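Local coordinates for uncharacterized protein (Bdellovibrio bacteriovorus, PDB 3TM8) that binds two iron ions and is probably related in function to the HD-GYP cyclic-di-GMP phosphodiesterases, its own role being uncertain, at residues Gly141-Val144 with Asn145-Ser149; Thr101-Ile105 with Gln106-Asp110; Ala301-Lys304 with Leu305-His309; Asp247-Val250 with Ile251-Gly255; Tyr76-Thr79 with Asp80-Asn83. All blocks are in the same frame, centred on the assembly; numbering follows the deposited sequence. Where two conformers were deposited one is given.

Interaction 1. Residues Gly141-Val144 with Asn145-Ser149; sequences GKYV and NFIMS
One face of the Tyr-143 ring is covered by Ile-147, whose CG1 lies 4.0 Å from the ring centroid and only 15° off the ring normal, a CH-pi contact offset toward the rim. The isoleucine then runs on past the phenol end, bringing CD1 within 3.8 Å of Tyr-143 OH. Phe-146 meets the tyrosine differently: Tyr-143 CE1 approaches the edge of the phenylalanine ring, near its plane, and stands 4.1 Å from CD2, while seen from the tyrosine the approach is oblique. Tyr-143 has CG anti to its own nitrogen (chi1 -168°), which swings the ring toward the next helical turn. Its hydroxyl is hydrogen-bonded to Thr-176, so the large ring can be buried without stranding its polar end. Further round the helix, Val-144 and Met-148 lie side by side in one of the two conformers of the methionine, so that this contact is doubtful. On the polar side a water donates to Lys-142 O and accepts from Asn-145 ND2 at 3.1 Å, giving that carbonyl a second partner besides Phe-146 N, which bonds it at 2.9 Å. The contacts follow the i to i+3 and i to i+4 spacing of an amphipathic alpha-helix, its aromatic side packed among helices 105-125, 153-158, 167-185 and 190-202.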
loop_
_atom_site.group_PDB
_atom_site.type_symbol
_atom_site.label_atom_id
_atom_site.label_comp_id
_atom_site.label_asym_id
_atom_site.label_seq_id
_atom_site.Cartn_x
_atom_site.Cartn_y
_atom_site.Cartn_z
ATOM N N GLY A 141 10.218 4.109 -7.278
ATOM C CA GLY A 141 11.139 3.662 -8.309
ATOM C C GLY A 141 11.993 2.503 -7.832
ATOM O O GLY A 141 12.204 1.531 -8.553
ATOM N N LYS A 142 12.491 2.595 -6.602
ATOM C CA LYS A 142 13.280 1.502 -6.043
ATOM C C LYS A 142 12.433 0.240 -5.928
ATOM O O LYS A 142 12.918 -0.866 -6.133
ATOM C CB LYS A 142 13.859 1.882 -4.676
ATOM C CG LYS A 142 14.854 3.028 -4.743
ATOM C CD LYS A 142 15.281 3.490 -3.352
ATOM C CE LYS A 142 15.952 2.378 -2.563
ATOM N NZ LYS A 142 17.312 2.039 -3.065
ATOM N N TYR A 143 11.158 0.416 -5.602
ATOM C CA TYR A 143 10.231 -0.699 -5.474
ATOM C C TYR A 143 9.991 -1.388 -6.817
ATOM O O TYR A 143 10.024 -2.620 -6.909
ATOM C CB TYR A 143 8.913 -0.234 -4.844
ATOM C CG TYR A 143 8.036 -1.384 -4.426
ATOM C CD1 TYR A 143 8.508 -2.361 -3.555
ATOM C CD2 TYR A 143 6.728 -1.497 -4.883
ATOM C CE1 TYR A 143 7.724 -3.417 -3.172
ATOM C CE2 TYR A 143 5.931 -2.558 -4.498
ATOM C CZ TYR A 143 6.437 -3.514 -3.643
ATOM O OH TYR A 143 5.686 -4.583 -3.241
ATOM N N VAL A 144 9.763 -0.603 -7.862
ATOM C CA VAL A 144 9.630 -1.186 -9.198
ATOM C C VAL A 144 10.858 -2.052 -9.493
ATOM O O VAL A 144 10.741 -3.193 -9.957
ATOM C CB VAL A 144 9.480 -0.116 -10.310
ATOM C CG1 VAL A 144 9.572 -0.758 -11.707
ATOM C CG2 VAL A 144 8.169 0.637 -10.153
ATOM N N ASN A 145 12.043 -1.519 -9.215
ATOM C CA ASN A 145 13.258 -2.268 -9.493
ATOM C C ASN A 145 13.357 -3.547 -8.675
ATOM O O ASN A 145 13.795 -4.577 -9.183
ATOM C CB ASN A 145 14.501 -1.402 -9.315
ATOM C CG ASN A 145 15.763 -2.143 -9.676
ATOM O OD1 ASN A 145 15.912 -2.605 -10.806
ATOM N ND2 ASN A 145 16.677 -2.268 -8.721
ATOM N N PHE A 146 12.953 -3.483 -7.409
ATOM C CA PHE A 146 12.953 -4.662 -6.555
ATOM C C PHE A 146 12.046 -5.757 -7.119
ATOM O O PHE A 146 12.447 -6.920 -7.227
ATOM C CB PHE A 146 12.520 -4.263 -5.142
ATOM C CG PHE A 146 12.296 -5.430 -4.199
ATOM C CD1 PHE A 146 13.353 -6.234 -3.789
ATOM C CD2 PHE A 146 11.025 -5.705 -3.705
ATOM C CE1 PHE A 146 13.146 -7.300 -2.915
ATOM C CE2 PHE A 146 10.811 -6.764 -2.834
ATOM C CZ PHE A 146 11.875 -7.562 -2.434
ATOM N N ILE A 147 10.820 -5.386 -7.477
ATOM C CA ILE A 147 9.866 -6.351 -8.007
ATOM C C ILE A 147 10.332 -6.909 -9.363
ATOM O O ILE A 147 10.197 -8.107 -9.633
ATOM C CB ILE A 147 8.463 -5.734 -8.141
ATOM C CG1 ILE A 147 7.914 -5.321 -6.763
ATOM C CG2 ILE A 147 7.515 -6.702 -8.858
ATOM C CD1 ILE A 147 7.691 -6.468 -5.801
ATOM N N MET A 148 10.910 -6.054 -10.206
ATOM C CA MET A 148 11.320 -6.458 -11.556
ATOM C C MET A 148 12.589 -7.303 -11.560
ATOM O O MET A 148 12.792 -8.121 -12.453
ATOM C CB MET A 148 11.545 -5.236 -12.457
ATOM C CG MET A 148 10.290 -4.510 -12.914
ATOM S SD MET A 148 10.671 -3.238 -14.143
ATOM C CE MET A 148 10.904 -4.235 -15.616
ATOM N N SER A 149 13.451 -7.092 -10.570
ATOM C CA SER A 149 14.783 -7.710 -10.584
ATOM C C SER A 149 14.911 -8.971 -9.740
ATOM O O SER A 149 15.954 -9.626 -9.754
ATOM C CB SER A 149 15.847 -6.704 -10.132
ATOM O OG SER A 149 15.835 -5.533 -10.925
HETATM O O HOH W 1 15.649 -1.504 -5.947
#

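Interaction 2. Residues Thr101-Ile105 with Gln106-Asp110; sequences TGKDI and QTRAD
From Asp-104 onward the chain turns from an extended loop into helix 105-125, and the first regular turns are marked by Arg-108 N bonding Asp-104 O at 3.1 Å and Ala-109 N bonding Ile-105 O. Asp-104 carries the start of the helix. Its CG is anti to the backbone nitrogen (chi1 155°), folding the carboxylate back over the first turn, where both oxygens accept from backbone N-H groups: OD2 from Gln-106 N at 3.1 Å and OD1 from Thr-107 N at 2.9 Å. Each donor comes from above the carboxylate plane, about 63° out of it. The hydroxyl of Thr-107 approaches from another direction, donating to the anti lone pair of OD1 at 2.8 Å. OD1 is therefore gripped by two donors of one residue, which should hold the carboxylate's rotation. This is an N-cap, and aspartate suits it because a short acid can reach N-H groups of the first turn, which lack the usual i-4 carbonyl partner, and can probably gain from the positive end of the helix dipole. Just upstream, Thr-101 OG1 accepts from Lys-103 N in an ST turn, and Gly-102 supplies the positive phi (76°) that its position needs. Arg-108 reaches back along the loop: its CG lies 3.9 Å from Lys-103 CB, and a water links its NH1 to Lys-103 O. The guanidinium also forms a salt bridge with Asp-99 and bonds Ala-96 O, at the end of helix 82-97, and Asn-150, just beyond helix 130-149. Ile-105 CD1 comes obliquely to that group, 4.0 Å from NH1, its apolar branch facing Phe-146.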
loop_
_atom_site.group_PDB
_atom_site.type_symbol
_atom_site.label_atom_id
_atom_site.label_comp_id
_atom_site.label_asym_id
_atom_site.label_seq_id
_atom_site.Cartn_x
_atom_site.Cartn_y
_atom_site.Cartn_z
ATOM N N THR A 101 23.126 -9.570 -1.411
ATOM C CA THR A 101 23.335 -10.131 -0.076
ATOM C C THR A 101 23.041 -11.624 0.044
ATOM O O THR A 101 23.624 -12.311 0.884
ATOM C CB THR A 101 22.459 -9.423 0.971
ATOM O OG1 THR A 101 21.088 -9.780 0.761
ATOM C CG2 THR A 101 22.617 -7.911 0.884
ATOM N N GLY A 102 22.122 -12.122 -0.774
ATOM C CA GLY A 102 21.667 -13.493 -0.635
ATOM C C GLY A 102 20.705 -13.647 0.533
ATOM O O GLY A 102 20.358 -14.764 0.923
ATOM N N LYS A 103 20.283 -12.520 1.097
ATOM C CA LYS A 103 19.320 -12.512 2.195
ATOM C C LYS A 103 18.010 -13.147 1.744
ATOM O O LYS A 103 17.599 -12.967 0.601
ATOM C CB LYS A 103 19.048 -11.074 2.632
ATOM C CG LYS A 103 18.557 -10.929 4.057
ATOM C CD LYS A 103 19.741 -10.872 5.013
ATOM C CE LYS A 103 20.696 -9.749 4.620
ATOM N NZ LYS A 103 22.026 -9.870 5.284
ATOM N N ASP A 104 17.355 -13.877 2.647
ATOM C CA ASP A 104 16.066 -14.498 2.359
ATOM C C ASP A 104 15.104 -13.480 1.767
ATOM O O ASP A 104 14.909 -12.395 2.327
ATOM C CB ASP A 104 15.475 -15.103 3.635
ATOM C CG ASP A 104 13.960 -15.222 3.588
ATOM O OD1 ASP A 104 13.306 -14.676 4.498
ATOM O OD2 ASP A 104 13.421 -15.869 2.661
ATOM N N ILE A 105 14.498 -13.834 0.639
ATOM C CA ILE A 105 13.616 -12.912 -0.068
ATOM C C ILE A 105 12.417 -12.493 0.787
ATOM O O ILE A 105 11.956 -11.363 0.691
ATOM C CB ILE A 105 13.164 -13.488 -1.444
ATOM C CG1 ILE A 105 12.478 -12.409 -2.291
ATOM C CG2 ILE A 105 12.263 -14.710 -1.255
ATOM C CD1 ILE A 105 13.380 -11.252 -2.682
ATOM N N GLN A 106 11.924 -13.389 1.634
ATOM C CA GLN A 106 10.786 -13.020 2.473
ATOM C C GLN A 106 11.155 -11.913 3.453
ATOM O O GLN A 106 10.358 -11.005 3.709
ATOM C CB GLN A 106 10.199 -14.215 3.235
ATOM C CG GLN A 106 8.889 -13.866 3.946
ATOM C CD GLN A 106 7.802 -13.508 2.952
ATOM O OE1 GLN A 106 7.423 -14.335 2.126
ATOM N NE2 GLN A 106 7.332 -12.264 2.991
ATOM N N THR A 107 12.363 -11.983 4.000
ATOM C CA THR A 107 12.808 -10.961 4.927
ATOM C C THR A 107 13.012 -9.631 4.210
ATOM O O THR A 107 12.631 -8.580 4.714
ATOM C CB THR A 107 14.071 -11.406 5.684
ATOM O OG1 THR A 107 13.774 -12.618 6.385
ATOM C CG2 THR A 107 14.504 -10.350 6.680
ATOM N N ARG A 108 13.600 -9.681 3.018
ATOM C CA ARG A 108 13.749 -8.472 2.214
ATOM C C ARG A 108 12.379 -7.858 1.905
ATOM O O ARG A 108 12.189 -6.647 2.043
ATOM C CB ARG A 108 14.488 -8.782 0.914
ATOM C CG ARG A 108 15.896 -9.335 1.126
ATOM C CD ARG A 108 16.611 -9.583 -0.195
ATOM N NE ARG A 108 16.675 -8.354 -0.967
ATOM C CZ ARG A 108 16.822 -8.295 -2.287
ATOM N NH1 ARG A 108 16.949 -9.406 -2.999
ATOM N NH2 ARG A 108 16.840 -7.113 -2.891
ATOM N N ALA A 109 11.429 -8.697 1.495
ATOM C CA ALA A 109 10.075 -8.248 1.191
ATOM C C ALA A 109 9.374 -7.692 2.426
ATOM O O ALA A 109 8.686 -6.680 2.337
ATOM C CB ALA A 109 9.271 -9.372 0.582
ATOM N N ASP A 110 9.542 -8.343 3.577
ATOM C CA ASP A 110 8.956 -7.836 4.827
ATOM C C ASP A 110 9.411 -6.397 5.063
ATOM O O ASP A 110 8.611 -5.512 5.365
ATOM C CB ASP A 110 9.382 -8.673 6.035
ATOM C CG ASP A 110 8.650 -10.005 6.148
ATOM O OD1 ASP A 110 7.745 -10.296 5.332
ATOM O OD2 ASP A 110 8.983 -10.765 7.090
HETATM O O HOH W 2 17.912 -11.914 -2.001
#

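Interaction 3. Residues Ala301-Lys304 with Leu305-His309; sequences AAKK and LMIDH
Lys-304 and Asp-308, one turn apart near the C-terminal end of helix 301-308, form an i to i+4 salt bridge. The two side chains slant across each other, and NZ donates to the anti lone pair of OD2 at 2.9 Å. Lysine can do this because its long chain bends twice, at chi3 (76°) and chi4 (-57°), curling the ammonium back toward the short aspartate. The same ammonium donates to a water 2.8 Å away, which sits in the ring plane at the edge of His-309 and bonds its NE2. A charged pair and a histidine are thus tied together at the point where the chain leaves helical geometry. The imidazole has Leu-305 CD2 over the centre of one face, 3.4 Å above the plane. On another side of the helix Lys-303 pairs through NZ with Glu-300, one turn earlier. Leu-305 and Ala-301 pack on Met-287 of helix 276-293, where small and branched apolar groups fit. His-309 lies about 8 Å, side chain to side chain, from the iron ligand Glu-258. At the helix end, Asp-308 N donates to Lys-304 O at 2.7 Å.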
loop_
_atom_site.group_PDB
_atom_site.type_symbol
_atom_site.label_atom_id
_atom_site.label_comp_id
_atom_site.label_asym_id
_atom_site.label_seq_id
_atom_site.Cartn_x
_atom_site.Cartn_y
_atom_site.Cartn_z
ATOM N N ALA A 301 -11.804 -14.427 -7.541
ATOM C CA ALA A 301 -11.928 -12.980 -7.716
ATOM C C ALA A 301 -12.211 -12.558 -9.161
ATOM O O ALA A 301 -13.042 -11.685 -9.398
ATOM C CB ALA A 301 -10.686 -12.271 -7.173
ATOM N N ALA A 302 -11.518 -13.163 -10.125
ATOM C CA ALA A 302 -11.751 -12.837 -11.531
ATOM C C ALA A 302 -13.205 -13.091 -11.936
ATOM O O ALA A 302 -13.837 -12.234 -12.561
ATOM C CB ALA A 302 -10.801 -13.611 -12.422
ATOM N N LYS A 303 -13.731 -14.261 -11.575
ATOM C CA LYS A 303 -15.121 -14.602 -11.870
ATOM C C LYS A 303 -16.071 -13.584 -11.258
ATOM O O LYS A 303 -17.034 -13.149 -11.896
ATOM C CB LYS A 303 -15.472 -16.003 -11.356
ATOM C CG LYS A 303 -16.962 -16.300 -11.415
ATOM C CD LYS A 303 -17.327 -17.574 -10.671
ATOM C CE LYS A 303 -17.244 -17.359 -9.170
ATOM N NZ LYS A 303 -17.636 -18.574 -8.422
ATOM N N LYS A 304 -15.804 -13.209 -10.011
ATOM C CA LYS A 304 -16.670 -12.264 -9.319
ATOM C C LYS A 304 -16.736 -10.918 -10.022
ATOM O O LYS A 304 -17.815 -10.348 -10.173
ATOM C CB LYS A 304 -16.233 -12.086 -7.863
ATOM C CG LYS A 304 -16.702 -13.197 -6.941
ATOM C CD LYS A 304 -16.821 -12.703 -5.507
ATOM C CE LYS A 304 -18.075 -11.850 -5.290
ATOM N NZ LYS A 304 -18.156 -10.668 -6.200
ATOM N N LEU A 305 -15.586 -10.402 -10.446
ATOM C CA LEU A 305 -15.580 -9.168 -11.221
ATOM C C LEU A 305 -16.387 -9.317 -12.516
ATOM O O LEU A 305 -17.117 -8.413 -12.908
ATOM C CB LEU A 305 -14.154 -8.733 -11.550
ATOM C CG LEU A 305 -13.351 -8.175 -10.379
ATOM C CD1 LEU A 305 -12.037 -7.634 -10.880
ATOM C CD2 LEU A 305 -14.143 -7.076 -9.704
ATOM N N MET A 306 -16.253 -10.453 -13.188
ATOM C CA MET A 306 -16.947 -10.650 -14.454
ATOM C C MET A 306 -18.455 -10.823 -14.307
ATOM O O MET A 306 -19.215 -10.392 -15.176
ATOM C CB MET A 306 -16.353 -11.834 -15.208
ATOM C CG MET A 306 -14.941 -11.563 -15.666
ATOM S SD MET A 306 -14.182 -12.999 -16.405
ATOM C CE MET A 306 -15.172 -13.195 -17.890
ATOM N N ILE A 307 -18.900 -11.436 -13.212
ATOM C CA ILE A 307 -20.310 -11.786 -13.024
ATOM C C ILE A 307 -21.060 -10.823 -12.097
ATOM O O ILE A 307 -22.288 -10.731 -12.143
ATOM C CB ILE A 307 -20.446 -13.226 -12.472
ATOM C CG1 ILE A 307 -20.025 -14.250 -13.526
ATOM C CG2 ILE A 307 -21.869 -13.503 -12.008
ATOM C CD1 ILE A 307 -20.227 -15.686 -13.083
ATOM N N ASP A 308 -20.314 -10.129 -11.237
ATOM C CA ASP A 308 -20.892 -9.158 -10.307
ATOM C C ASP A 308 -20.426 -7.724 -10.599
ATOM O O ASP A 308 -20.983 -6.762 -10.071
ATOM C CB ASP A 308 -20.562 -9.534 -8.860
ATOM C CG ASP A 308 -21.183 -10.857 -8.439
ATOM O OD1 ASP A 308 -22.291 -11.186 -8.921
ATOM O OD2 ASP A 308 -20.563 -11.568 -7.620
ATOM N N HIS A 309 -19.397 -7.582 -11.431
ATOM C CA HIS A 309 -18.897 -6.262 -11.813
ATOM C C HIS A 309 -18.889 -6.152 -13.329
ATOM O O HIS A 309 -17.917 -5.683 -13.927
ATOM C CB HIS A 309 -17.482 -6.034 -11.276
ATOM C CG HIS A 309 -17.386 -6.066 -9.783
ATOM N ND1 HIS A 309 -16.983 -4.977 -9.041
ATOM C CD2 HIS A 309 -17.634 -7.056 -8.894
ATOM C CE1 HIS A 309 -16.989 -5.294 -7.759
ATOM N NE2 HIS A 309 -17.382 -6.550 -7.642
HETATM O O HOH W 3 -18.189 -7.971 -5.420
#

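Interaction 4. Residues Asp247-Val250 with Ile251-Gly255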
loop_
_atom_site.group_PDB
_atom_site.type_symbol
_atom_site.label_atom_id
_atom_site.label_comp_id
_atom_site.label_asym_id
_atom_site.label_seq_id
_atom_site.Cartn_x
_atom_site.Cartn_y
_atom_site.Cartn_z
ATOM N N ASP A 247 2.529 14.867 -8.990
ATOM C CA ASP A 247 2.497 14.552 -10.416
ATOM C C ASP A 247 1.060 14.384 -10.910
ATOM O O ASP A 247 0.225 13.803 -10.221
ATOM C CB ASP A 247 3.283 13.278 -10.701
ATOM C CG ASP A 247 4.761 13.439 -10.434
ATOM O OD1 ASP A 247 5.477 13.924 -11.334
ATOM O OD2 ASP A 247 5.203 13.083 -9.324
ATOM N N GLN A 248 0.779 14.874 -12.113
ATOM C CA GLN A 248 -0.574 14.769 -12.653
ATOM C C GLN A 248 -1.067 13.321 -12.709
ATOM O O GLN A 248 -2.229 13.049 -12.409
ATOM C CB GLN A 248 -0.669 15.407 -14.039
ATOM C CG GLN A 248 -2.099 15.492 -14.551
ATOM C CD GLN A 248 -2.977 16.372 -13.673
ATOM O OE1 GLN A 248 -2.607 17.500 -13.344
ATOM N NE2 GLN A 248 -4.140 15.858 -13.285
ATOM N N THR A 249 -0.190 12.395 -13.085
ATOM C CA THR A 249 -0.570 10.988 -13.155
ATOM C C THR A 249 -1.049 10.481 -11.793
ATOM O O THR A 249 -2.008 9.713 -11.703
ATOM C CB THR A 249 0.603 10.114 -13.611
ATOM O OG1 THR A 249 0.978 10.475 -14.946
ATOM C CG2 THR A 249 0.222 8.639 -13.564
ATOM N N VAL A 250 -0.367 10.906 -10.732
ATOM C CA VAL A 250 -0.724 10.502 -9.376
ATOM C C VAL A 250 -2.088 11.085 -8.979
ATOM O O VAL A 250 -2.941 10.382 -8.429
ATOM C CB VAL A 250 0.387 10.924 -8.393
ATOM C CG1 VAL A 250 -0.035 10.665 -6.960
ATOM C CG2 VAL A 250 1.687 10.185 -8.731
ATOM N N ILE A 251 -2.294 12.366 -9.270
ATOM C CA ILE A 251 -3.594 12.996 -9.060
ATOM C C ILE A 251 -4.681 12.251 -9.830
ATOM O O ILE A 251 -5.758 11.994 -9.305
ATOM C CB ILE A 251 -3.582 14.484 -9.484
ATOM C CG1 ILE A 251 -2.602 15.280 -8.610
ATOM C CG2 ILE A 251 -4.995 15.081 -9.428
ATOM C CD1 ILE A 251 -2.168 16.605 -9.235
ATOM N N ASN A 252 -4.399 11.905 -11.084
ATOM C CA ASN A 252 -5.371 11.161 -11.880
ATOM C C ASN A 252 -5.723 9.819 -11.266
ATOM O O ASN A 252 -6.882 9.431 -11.243
ATOM C CB ASN A 252 -4.859 10.934 -13.299
ATOM C CG ASN A 252 -4.778 12.213 -14.098
ATOM O OD1 ASN A 252 -5.342 13.240 -13.710
ATOM N ND2 ASN A 252 -4.075 12.160 -15.227
ATOM N N ILE A 253 -4.719 9.097 -10.783
ATOM C CA ILE A 253 -4.971 7.796 -10.180
ATOM C C ILE A 253 -5.789 7.940 -8.888
ATOM O O ILE A 253 -6.756 7.209 -8.663
ATOM C CB ILE A 253 -3.665 7.028 -9.962
ATOM C CG1 ILE A 253 -3.093 6.595 -11.318
ATOM C CG2 ILE A 253 -3.887 5.823 -9.057
ATOM C CD1 ILE A 253 -1.639 6.143 -11.247
ATOM N N ILE A 254 -5.428 8.900 -8.046
ATOM C CA ILE A 254 -6.197 9.126 -6.829
ATOM C C ILE A 254 -7.674 9.400 -7.152
ATOM O O ILE A 254 -8.582 8.831 -6.521
ATOM C CB ILE A 254 -5.573 10.260 -5.988
ATOM C CG1 ILE A 254 -4.241 9.788 -5.407
ATOM C CG2 ILE A 254 -6.523 10.689 -4.872
ATOM C CD1 ILE A 254 -3.401 10.895 -4.811
ATOM N N GLY A 255 -7.912 10.237 -8.157
ATOM C CA GLY A 255 -9.261 10.650 -8.493
ATOM C C GLY A 255 -10.050 9.707 -9.380
ATOM O O GLY A 255 -11.277 9.729 -9.343
#
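Gln-248 and Asn-252 join their amides one helical turn apart: NE2 donates to OD1 at 2.9 Å with an N-H...O angle of 162°. The acceptor lies in the glutamine amide plane, but the donor stands above the asparagine carbonyl plane, 40° out of it, and the two amides are turned 48° against each other. A bend at chi2 turns the glutamine amide down the helix toward its partner. Asn-252 ND2 donates to Asp-275, so this residue uses both acceptor and donor. In the backbone, Ile-251 N bonds Asp-247 O at 3.1 Å and Ile-254 N bonds Val-250 O at 2.9 Å. The carbonyl of Ile-253 accepts from ND1 of the iron ligand His-257, a second-shell bond that helps position it. Asp-247 occupies the N-cap position, yet its carboxylate makes no capping bond and turns instead to Lys-137 and Tyr-133. Apolar branches meet on another side of the helix, Thr-249 CG2 lying 3.9 Å from Ile-253 CD1 and Val-250 CG1 4.0 Å from Ile-254 CD1; branched residues suit this buried side, amides the more exposed one. In the HD domain, Ile-253 packs on the ligand His-203 and on helix 276-293, Val-250 on helix 190-202, and Ile-254 on helix 223-240.

Interaction 5. Residues Tyr76-Thr79 with Asp80-Asn83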
loop_
_atom_site.group_PDB
_atom_site.type_symbol
_atom_site.label_atom_id
_atom_site.label_comp_id
_atom_site.label_asym_id
_atom_site.label_seq_id
_atom_site.Cartn_x
_atom_site.Cartn_y
_atom_site.Cartn_z
ATOM N N TYR A 76 5.695 3.957 20.057
ATOM C CA TYR A 76 6.446 5.065 20.613
ATOM C C TYR A 76 7.795 4.580 21.099
ATOM O O TYR A 76 7.932 3.441 21.560
ATOM C CB TYR A 76 5.635 5.730 21.746
ATOM C CG TYR A 76 4.325 6.206 21.181
ATOM C CD1 TYR A 76 4.222 7.460 20.594
ATOM C CD2 TYR A 76 3.223 5.364 21.127
ATOM C CE1 TYR A 76 3.036 7.885 20.017
ATOM C CE2 TYR A 76 2.027 5.780 20.545
ATOM C CZ TYR A 76 1.943 7.040 19.988
ATOM O OH TYR A 76 0.768 7.459 19.396
ATOM N N ILE A 77 8.799 5.440 20.975
ATOM C CA ILE A 77 10.127 5.140 21.491
ATOM C C ILE A 77 10.563 6.313 22.348
ATOM O O ILE A 77 10.047 7.425 22.210
ATOM C CB ILE A 77 11.153 4.900 20.351
ATOM C CG1 ILE A 77 11.350 6.172 19.518
ATOM C CG2 ILE A 77 10.727 3.710 19.502
ATOM C CD1 ILE A 77 12.428 6.077 18.415
ATOM N N LEU A 78 11.509 6.072 23.245
ATOM C CA LEU A 78 12.091 7.166 24.005
ATOM C C LEU A 78 12.822 8.093 23.050
ATOM O O LEU A 78 13.578 7.645 22.190
ATOM C CB LEU A 78 13.069 6.630 25.047
ATOM C CG LEU A 78 12.403 5.824 26.164
ATOM C CD1 LEU A 78 13.459 5.027 26.918
ATOM C CD2 LEU A 78 11.628 6.739 27.105
ATOM N N THR A 79 12.613 9.389 23.212
ATOM C CA THR A 79 13.268 10.358 22.351
ATOM C C THR A 79 14.783 10.196 22.427
ATOM O O THR A 79 15.493 10.399 21.445
ATOM C CB THR A 79 12.824 11.772 22.734
ATOM O OG1 THR A 79 11.389 11.818 22.696
ATOM C CG2 THR A 79 13.396 12.805 21.776
ATOM N N ASP A 80 15.276 9.793 23.591
ATOM C CA ASP A 80 16.712 9.625 23.778
ATOM C C ASP A 80 17.263 8.461 22.951
ATOM O O ASP A 80 18.471 8.353 22.752
ATOM C CB ASP A 80 17.047 9.448 25.265
ATOM C CG ASP A 80 16.797 10.711 26.074
ATOM O OD1 ASP A 80 16.626 11.787 25.463
ATOM O OD2 ASP A 80 16.781 10.629 27.322
ATOM N N GLU A 81 16.378 7.600 22.463
ATOM C CA GLU A 81 16.782 6.457 21.644
ATOM C C GLU A 81 16.450 6.642 20.160
ATOM O O GLU A 81 16.551 5.703 19.362
ATOM C CB GLU A 81 16.152 5.167 22.189
ATOM C CG GLU A 81 16.609 4.805 23.595
ATOM C CD GLU A 81 16.390 3.342 23.921
ATOM O OE1 GLU A 81 15.225 2.911 24.012
ATOM O OE2 GLU A 81 17.387 2.613 24.085
ATOM N N GLU A 82 16.078 7.855 19.779
ATOM C CA GLU A 82 15.660 8.096 18.404
ATOM C C GLU A 82 16.786 7.833 17.400
ATOM O O GLU A 82 16.545 7.327 16.300
ATOM C CB GLU A 82 15.109 9.511 18.246
ATOM C CG GLU A 82 14.462 9.754 16.887
ATOM C CD GLU A 82 13.698 11.062 16.822
ATOM O OE1 GLU A 82 13.813 11.869 17.770
ATOM O OE2 GLU A 82 12.979 11.276 15.824
ATOM N N ASN A 83 18.017 8.160 17.773
ATOM C CA ASN A 83 19.137 7.903 16.873
ATOM C C ASN A 83 19.295 6.409 16.590
ATOM O O ASN A 83 19.567 6.011 15.456
ATOM C CB ASN A 83 20.443 8.507 17.407
ATOM C CG ASN A 83 21.617 8.239 16.494
ATOM O OD1 ASN A 83 21.664 8.729 15.364
ATOM N ND2 ASN A 83 22.575 7.459 16.976
HETATM O O HOH W 4 12.684 3.583 23.368
#
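Ile-77 holds CG1 between its backbone nitrogen and carbonyl carbon (chi1 64°), and with chi2 extended this carries CD1 to within 3.8 Å of Glu-82 CA. A tight strand-to-helix turn lies behind this contact: strand 74-78 ends, residues 79 and 80 make a short 3-10 turn, and helix 82-97 begins. Glu-81 N donates to Leu-78 O at 2.8 Å and Glu-82 N to Thr-79 O at 3.1 Å, i to i+3 bonds that turn the chain from the strand into the helix, and both donors stand well above the carbonyl planes. Leu-78 and Glu-81 cross at a slant, with CD1 4.0 Å from OE1. The Glu-81 carboxylate is chiefly held by Arg-55, with Asn-40 N bonding OE1, so the glutamate links the turn to neighbouring parts of the chain. Thr-79 and Glu-82 run alongside each other, the methyl CG2 4.1 Å from OE1. A beta-branched isoleucine suits the strand, where its buried side chain also packs on Val-24 and Ile-26 of the antiparallel strand 23-27, while the charged Asp-80 suits the exposed turn. A water completes the link, accepting from Leu-78 N at 2.8 Å and donating to Glu-81 OE1 at 2.7 Å.

Overall arrangement
From the N terminus, interaction 5 turns the chain from strand 74-78 into helix 82-97, interaction 2 ends the following loop by starting helix 105-125, and interaction 1 lies near the end of helix 130-149. Interactions 4 and 3 follow within the HD domain, on helices 248-256 and 301-308. Each is local, so they run in series, neither nesting nor crossing, and none closes a long loop. Interactions 1 and 2 touch: Phe-146 CE1 lies 3.7 Å from Arg-108 NH2, tying together two successive helices. Interaction 4 lies close to the iron site; its centre is about 26 Å from that of interaction 3 and about 36 Å from that of interaction 5.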